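Local coordinates for Ro sixty-related protein, RSR (Deinococcus radiodurans, PDB 2NVO), which binds several small RNAs that accumulate during recovery from ultraviolet irradiation and contributes to the resistance of the bacterium to that irradiation, at residues Arg423-Leu426 / Glu427-Met430. Numbering follows the deposited sequence.
Sequences RDTL and ESAM
Two bonds grip Ser428 OG: it donates to Asp424 OD1 at 2.7 Å and accepts from Thr425 N at 2.9 Å. The second bond is bent, with an N-H...O angle of 140°. On the carboxylate, OD1 meets the hydroxyl with its anti lone pair, the one turned away from OD2. Ser428 can serve both partners because its OG lies between its own backbone N and carbonyl carbon (chi1 62°), facing back toward the residues that precede the helix.

Thr425, the N-cap of helix 426-432, returns the bond: Ser428 N reaches Thr425 OG1 at 3.0 Å, nearly straight at 160°. Side chain to backbone in both directions, between N-cap and third residue of the helix, defines a capping box. Thr425 OG1 also donates, weakly, to Glu427 OE1 at 2.9 Å. Glu427 is bent at its second side-chain torsion, which brings its carboxylate back beside the Thr425 side chain and the Leu426 amide end; its other oxygen, OE2, takes a weak bond from a water that accepts from Leu426 N at 3.0 Å. Regular helical bonding begins with Ala429 N to Thr425 O and Met430 N to Leu426 O, both 2.9 Å. Beside the latter, Leu426 CG lies 4.2 Å from Met430 SD, an apolar contact one turn apart. Leu426 also packs on Leu319 and Arg322 of helix 315-326, while Ala429 and Met430 rest on helix 388-402, so this short helix of the VWFA-like domain touches two others.

Asp424 has further partners, a salt bridge from OD1 to Lys432 NZ and a hydrogen bond from Thr421 N to OD2. Two carboxylates near the helix N-terminus would probably be stabilised by its dipole, adding to the cap that Thr425 OG1 places on the Ser428 amide.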
loop_
_atom_site.group_PDB
_atom_site.type_symbol
_atom_site.label_atom_id
_atom_site.label_comp_id
_atom_site.label_asym_id
_atom_site.label_seq_id
_atom_site.Cartn_x
_atom_site.Cartn_y
_atom_site.Cartn_z
ATOM N N ARG A 423 -5.968 -24.174 -13.530
ATOM C CA ARG A 423 -4.902 -25.162 -13.694
ATOM C C ARG A 423 -3.671 -24.594 -14.393
ATOM O O ARG A 423 -2.608 -25.210 -14.401
ATOM C CB ARG A 423 -5.410 -26.398 -14.439
ATOM C CG ARG A 423 -6.141 -27.386 -13.535
ATOM C CD ARG A 423 -7.082 -28.302 -14.304
ATOM N NE ARG A 423 -8.320 -27.614 -14.658
ATOM C CZ ARG A 423 -8.620 -27.219 -15.887
ATOM N NH1 ARG A 423 -7.767 -27.454 -16.880
ATOM N NH2 ARG A 423 -9.765 -26.592 -16.119
ATOM N N ASP A 424 -3.819 -23.422 -14.989
ATOM C CA ASP A 424 -2.711 -22.794 -15.692
ATOM C C ASP A 424 -1.623 -22.365 -14.713
ATOM O O ASP A 424 -1.874 -22.167 -13.527
ATOM C CB ASP A 424 -3.212 -21.573 -16.487
ATOM C CG ASP A 424 -3.714 -21.936 -17.876
ATOM O OD1 ASP A 424 -2.893 -22.264 -18.752
ATOM O OD2 ASP A 424 -4.937 -21.868 -18.112
ATOM N N THR A 425 -0.403 -22.242 -15.215
ATOM C CA THR A 425 0.650 -21.556 -14.483
ATOM C C THR A 425 0.703 -20.092 -14.936
ATOM O O THR A 425 0.057 -19.709 -15.902
ATOM C CB THR A 425 2.006 -22.123 -14.834
ATOM O OG1 THR A 425 2.128 -22.167 -16.259
ATOM C CG2 THR A 425 2.182 -23.520 -14.252
ATOM N N LEU A 426 1.505 -19.296 -14.240
ATOM C CA LEU A 426 1.709 -17.906 -14.614
ATOM C C LEU A 426 2.196 -17.866 -16.053
ATOM O O LEU A 426 1.705 -17.106 -16.872
ATOM C CB LEU A 426 2.735 -17.260 -13.680
ATOM C CG LEU A 426 3.051 -15.795 -14.014
ATOM C CD1 LEU A 426 1.748 -14.951 -14.050
ATOM C CD2 LEU A 426 4.063 -15.212 -13.040
ATOM N N GLU A 427 3.161 -18.717 -16.360
ATOM C CA GLU A 427 3.733 -18.786 -17.702
ATOM C C GLU A 427 2.730 -19.193 -18.799
ATOM O O GLU A 427 2.695 -18.583 -19.854
ATOM C CB GLU A 427 4.947 -19.726 -17.703
ATOM C CG GLU A 427 5.757 -19.709 -16.385
ATOM C CD GLU A 427 5.128 -20.577 -15.277
ATOM O OE1 GLU A 427 4.916 -21.800 -15.488
ATOM O OE2 GLU A 427 4.867 -20.043 -14.188
ATOM N N SER A 428 1.889 -20.199 -18.548
ATOM C CA SER A 428 0.944 -20.612 -19.582
ATOM C C SER A 428 -0.192 -19.591 -19.754
ATOM O O SER A 428 -0.673 -19.369 -20.861
ATOM C CB SER A 428 0.412 -22.045 -19.339
ATOM O OG SER A 428 -0.304 -22.142 -18.122
ATOM N N ALA A 429 -0.612 -18.965 -18.661
ATOM C CA ALA A 429 -1.609 -17.891 -18.726
ATOM C C ALA A 429 -1.064 -16.688 -19.515
ATOM O O ALA A 429 -1.771 -16.080 -20.299
ATOM C CB ALA A 429 -2.002 -17.455 -17.332
ATOM N N MET A 430 0.196 -16.342 -19.277
ATOM C CA MET A 430 0.816 -15.244 -20.014
ATOM C C MET A 430 0.726 -15.470 -21.521
ATOM O O MET A 430 0.393 -14.558 -22.275
ATOM C CB MET A 430 2.282 -15.063 -19.582
ATOM C CG MET A 430 2.441 -14.333 -18.255
ATOM S SD MET A 430 4.157 -14.281 -17.717
ATOM C CE MET A 430 4.883 -13.308 -19.040
HETATM O O HOH W 1 2.652 -20.228 -11.643
#